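Local coordinates for BlEst2 (Bacillus licheniformis, PDB 6WPX), which probably hydrolyses ester bonds as a lipase or esterase of the alpha/beta-hydrolase class, here in its propeptide form, with a C-terminal domain that has autoinhibitory effects, at residues Gly250-Phe255 with Asn261-Val266; Gln421-Ser426 with Phe441-Met446. All coordinates share one frame; numbering follows the deposited sequence.

Interaction 1. Residues Gly250-Phe255 with Asn261-Val266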
# COMPACT_ATOMS: atom_id res chain seq x y z
N GLY A 250 9.98 9.71 9.86
CA GLY A 250 9.64 11.09 10.16
C GLY A 250 8.15 11.24 10.36
O GLY A 250 7.39 10.36 9.95
N LYS A 251 7.72 12.38 10.89
CA LYS A 251 6.29 12.60 11.16
C LYS A 251 5.59 13.15 9.93
O LYS A 251 5.15 14.30 9.89
CB LYS A 251 6.10 13.45 12.42
CG LYS A 251 6.76 12.83 13.65
CD LYS A 251 6.47 13.64 14.88
CE LYS A 251 7.19 13.11 16.10
NZ LYS A 251 6.61 11.82 16.56
N TRP A 252 5.57 12.32 8.88
CA TRP A 252 4.94 12.65 7.62
C TRP A 252 3.91 11.60 7.29
O TRP A 252 4.05 10.45 7.69
CB TRP A 252 5.98 12.69 6.47
CG TRP A 252 7.25 13.42 6.81
CD1 TRP A 252 7.36 14.73 7.20
CD2 TRP A 252 8.57 12.87 6.88
NE1 TRP A 252 8.68 15.02 7.50
CE2 TRP A 252 9.44 13.89 7.33
CE3 TRP A 252 9.11 11.59 6.60
CZ2 TRP A 252 10.82 13.68 7.48
CZ3 TRP A 252 10.47 11.40 6.74
CH2 TRP A 252 11.30 12.42 7.20
N ASP A 253 2.87 12.01 6.57
CA ASP A 253 1.91 11.07 6.06
C ASP A 253 2.29 10.94 4.59
O ASP A 253 3.21 11.64 4.12
CB ASP A 253 0.44 11.50 6.30
CG ASP A 253 0.02 12.83 5.69
OD1 ASP A 253 0.32 13.07 4.52
OD2 ASP A 253 -0.69 13.59 6.37
N HIS A 254 1.60 10.06 3.86
CA HIS A 254 1.93 9.84 2.45
C HIS A 254 1.82 11.09 1.57
O HIS A 254 2.52 11.15 0.58
CB HIS A 254 1.08 8.69 1.87
CG HIS A 254 1.76 8.02 0.73
ND1 HIS A 254 2.99 7.36 0.89
CD2 HIS A 254 1.36 7.89 -0.55
CE1 HIS A 254 3.28 6.88 -0.30
NE2 HIS A 254 2.34 7.20 -1.20
N PHE A 255 0.98 12.06 1.93
CA PHE A 255 0.88 13.29 1.14
C PHE A 255 1.92 14.32 1.56
O PHE A 255 2.52 14.95 0.72
CB PHE A 255 -0.54 13.92 1.21
CG PHE A 255 -1.68 13.03 0.77
CD1 PHE A 255 -1.51 12.10 -0.25
CD2 PHE A 255 -2.94 13.18 1.32
CE1 PHE A 255 -2.57 11.29 -0.67
CE2 PHE A 255 -4.01 12.39 0.88
CZ PHE A 255 -3.81 11.45 -0.10
N ASN A 261 8.94 22.18 1.55
CA ASN A 261 9.28 22.85 2.82
C ASN A 261 9.44 21.87 3.99
O ASN A 261 10.17 22.16 4.93
CB ASN A 261 8.28 23.95 3.17
CG ASN A 261 6.91 23.43 3.52
OD1 ASN A 261 6.25 22.75 2.74
ND2 ASN A 261 6.45 23.76 4.71
N LEU A 262 8.79 20.72 3.93
CA LEU A 262 8.87 19.74 4.99
C LEU A 262 10.05 18.78 4.82
O LEU A 262 10.78 18.55 5.78
CB LEU A 262 7.55 18.93 5.11
CG LEU A 262 6.25 19.72 5.48
CD1 LEU A 262 5.05 18.76 5.60
CD2 LEU A 262 6.40 20.49 6.82
N THR A 263 10.23 18.20 3.63
CA THR A 263 11.24 17.13 3.48
C THR A 263 12.48 17.49 2.69
O THR A 263 13.50 16.83 2.92
CB THR A 263 10.62 15.86 2.93
OG1 THR A 263 9.99 16.16 1.69
CG2 THR A 263 9.63 15.22 3.93
N PHE A 264 12.46 18.51 1.81
CA PHE A 264 13.71 18.86 1.14
C PHE A 264 14.83 19.15 2.17
O PHE A 264 15.91 18.58 1.99
CB PHE A 264 13.59 20.05 0.16
CG PHE A 264 14.85 20.24 -0.64
CD1 PHE A 264 15.90 21.00 -0.13
CD2 PHE A 264 15.01 19.62 -1.88
CE1 PHE A 264 17.11 21.11 -0.82
CE2 PHE A 264 16.22 19.73 -2.58
CZ PHE A 264 17.26 20.49 -2.05
N PRO A 265 14.64 19.97 3.23
CA PRO A 265 15.74 20.19 4.18
C PRO A 265 16.19 18.89 4.87
O PRO A 265 17.37 18.77 5.23
CB PRO A 265 15.14 21.17 5.20
CG PRO A 265 13.97 21.76 4.56
CD PRO A 265 13.43 20.73 3.65
N VAL A 266 15.26 17.91 5.01
CA VAL A 266 15.51 16.62 5.66
C VAL A 266 16.38 15.73 4.76
O VAL A 266 17.37 15.19 5.24
CB VAL A 266 14.22 15.90 6.14
CG1 VAL A 266 14.57 14.55 6.80
CG2 VAL A 266 13.42 16.79 7.10
O HOH W 1 9.77 17.58 8.20
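W252 turns its indole toward helix 260-267 with CG beside the backbone N (chi1 -45°), and T263 brings CG2 to meet it by setting that methyl opposite its own carbonyl carbon. The result is a CH-pi contact: CG2 of T263 stands 3.7 Å from the centroid of the W252 five-membered ring and only 13° off the ring normal, which places it over the face. A turn further on, V266 CG1 approaches W252 CZ2 obliquely at 3.9 Å. The opposite face is covered by CA of G250, 3.4 Å above the ring plane; a CB placed on that glycine would come within 2.2 Å of W252 CH2, so a side chain there would probably not fit. T263 OG1 is turned to another partner, the hydrogen-bonded I257 O. At the ring edge, in plane, a water accepts from W252 NE1 at 2.9 Å and donates to L262 O at 2.8 Å. That carbonyl lies where the helix kinks: V266 N, its usual i+4 donor, bonds T263 O only weakly instead, and the water takes its place; P265, lacking an N-H, adds to the kink. Replacing W252 with an alanine would probably leave the T263 methyl without its aromatic cover and the water without its indole donor. Two residues along, H254 bonds D231 and packs on S119, consistent with an esterase catalytic triad. The contact is therefore mixed, with dispersion on the indole faces and a single water linking the indole N-H to a backbone carbonyl of the kinked helix.

Interaction 2. Residues Gln421-Ser426 with Phe441-Met446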
# COMPACT_ATOMS: atom_id res chain seq x y z
N GLN A 421 -7.18 -11.52 -14.48
CA GLN A 421 -7.80 -12.61 -13.73
C GLN A 421 -7.83 -13.84 -14.64
O GLN A 421 -8.30 -13.78 -15.79
CB GLN A 421 -9.23 -12.20 -13.33
CG GLN A 421 -9.94 -13.22 -12.45
CD GLN A 421 -11.23 -12.67 -11.91
OE1 GLN A 421 -11.26 -11.61 -11.30
NE2 GLN A 421 -12.32 -13.40 -12.11
N ALA A 422 -7.28 -14.96 -14.14
CA ALA A 422 -7.25 -16.22 -14.87
C ALA A 422 -8.18 -17.25 -14.24
O ALA A 422 -8.77 -18.05 -14.95
CB ALA A 422 -5.83 -16.75 -14.95
N GLU A 423 -8.31 -17.25 -12.90
CA GLU A 423 -9.13 -18.24 -12.19
C GLU A 423 -9.61 -17.70 -10.86
O GLU A 423 -8.86 -17.02 -10.16
CB GLU A 423 -8.32 -19.55 -12.02
CG GLU A 423 -8.94 -20.63 -11.16
CD GLU A 423 -8.32 -22.01 -11.28
OE1 GLU A 423 -7.35 -22.18 -12.05
OE2 GLU A 423 -8.84 -22.94 -10.62
N LYS A 424 -10.87 -17.96 -10.51
CA LYS A 424 -11.48 -17.51 -9.27
C LYS A 424 -12.13 -18.73 -8.62
O LYS A 424 -12.77 -19.52 -9.32
CB LYS A 424 -12.50 -16.39 -9.54
CG LYS A 424 -13.10 -15.75 -8.29
CD LYS A 424 -14.08 -14.66 -8.65
CE LYS A 424 -13.70 -13.35 -8.01
NZ LYS A 424 -14.31 -12.18 -8.70
N LYS A 425 -11.91 -18.92 -7.30
CA LYS A 425 -12.42 -20.07 -6.55
C LYS A 425 -13.09 -19.64 -5.26
O LYS A 425 -12.70 -18.64 -4.64
CB LYS A 425 -11.28 -21.01 -6.14
CG LYS A 425 -10.61 -21.83 -7.22
CD LYS A 425 -9.47 -22.59 -6.56
CE LYS A 425 -8.70 -23.48 -7.49
NZ LYS A 425 -7.58 -24.17 -6.80
N SER A 426 -14.06 -20.46 -4.83
CA SER A 426 -14.74 -20.29 -3.55
C SER A 426 -14.88 -21.69 -2.93
O SER A 426 -15.28 -22.62 -3.64
CB SER A 426 -16.11 -19.65 -3.75
OG SER A 426 -16.68 -19.38 -2.48
N PHE A 441 -0.81 -24.00 -4.69
CA PHE A 441 -0.17 -22.90 -5.44
C PHE A 441 0.83 -23.45 -6.47
O PHE A 441 1.96 -22.97 -6.56
CB PHE A 441 0.49 -21.89 -4.48
CG PHE A 441 -0.43 -21.35 -3.42
CD1 PHE A 441 -1.27 -20.28 -3.70
CD2 PHE A 441 -0.49 -21.93 -2.17
CE1 PHE A 441 -2.17 -19.82 -2.74
CE2 PHE A 441 -1.38 -21.46 -1.20
CZ PHE A 441 -2.22 -20.41 -1.50
N LYS A 442 0.39 -24.46 -7.23
CA LYS A 442 1.23 -25.12 -8.23
C LYS A 442 1.42 -24.29 -9.49
O LYS A 442 2.55 -24.19 -9.99
CB LYS A 442 0.72 -26.53 -8.55
N LYS A 443 0.34 -23.66 -9.98
CA LYS A 443 0.35 -22.84 -11.19
C LYS A 443 1.03 -21.48 -11.00
O LYS A 443 0.87 -20.84 -9.95
CB LYS A 443 -1.08 -22.62 -11.71
CG LYS A 443 -1.64 -23.80 -12.50
CD LYS A 443 -3.04 -23.49 -13.01
CE LYS A 443 -3.61 -24.60 -13.84
NZ LYS A 443 -4.93 -24.24 -14.42
N ALA A 444 1.74 -21.01 -12.04
CA ALA A 444 2.37 -19.70 -12.04
C ALA A 444 1.30 -18.59 -12.03
O ALA A 444 0.17 -18.81 -12.49
CB ALA A 444 3.28 -19.56 -13.26
N GLY A 445 1.63 -17.44 -11.43
CA GLY A 445 0.76 -16.27 -11.35
C GLY A 445 0.66 -15.56 -10.00
O GLY A 445 1.27 -15.99 -9.01
N MET A 446 -0.11 -14.47 -9.96
CA MET A 446 -0.35 -13.68 -8.74
C MET A 446 -1.60 -14.23 -8.09
O MET A 446 -2.66 -14.24 -8.71
CB MET A 446 -0.63 -12.20 -9.06
CG MET A 446 0.51 -11.25 -8.88
SD MET A 446 1.54 -11.43 -7.42
CE MET A 446 0.44 -11.11 -6.15
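E423 and K443 meet through their charged ends, and the path of the glutamate shows why the meeting is loose. E423 CB leaves strand 420-431 toward the other segment but is still 6.3 Å from K443 NZ. CG, set opposite the backbone N (chi1 173°), is no nearer than CB, since that first step runs across the direction of the lysine, and the approach comes only at CD and OE1. E423 CD closes to 5.1 Å from K443 NZ, and E423 OE1 finally reaches K443 NZ at 4.0 Å, a long salt bridge with no hydrogen bond in it. OE2 turns away from that lysine; K425 NZ, of the same strand, lies 4.2 Å from E423 OE2, close enough to add positive charge but too far for a bond. R415 NH2 forms a further long, weak ion pair with OE1. K443 is also extended beyond CG, and the two side chains cross at about a right angle, so they share little surface: 42 Å² in all. With E423 among three basic side chains, its negative charge is probably favoured, although each pairing alone is weak. A422 and E423 both face R415, which makes this a classic beta bulge. A weak surface charge pair thus reaches from the bulge of the edge strand 420-431, over its neighbour 407-417, to the loop entering strand 445-456, in the antiparallel C-terminal sheet.

In the fold
From the N terminus, the chain first builds the mixed sheet of the hydrolase part. After its edge strand 245-246, interaction 1 closes a short loop of five residues back onto helix 260-267. The chain then passes through two further antiparallel sheets before interaction 2 closes a loop of fourteen residues, which carries the end of strand 420-431 and helix 432-438. The two closures follow one another in series, neither nesting nor crossing. The centres of interactions 1 and 2 are 40 Å apart, on opposite sides of the chain's centre, and the nearest atoms of interactions 1 and 2 are about 19 Å apart. Interaction 1 joins elements of the hydrolase part; interaction 2 ties the edge strand of the last sheet to the loop entering strand 445-456.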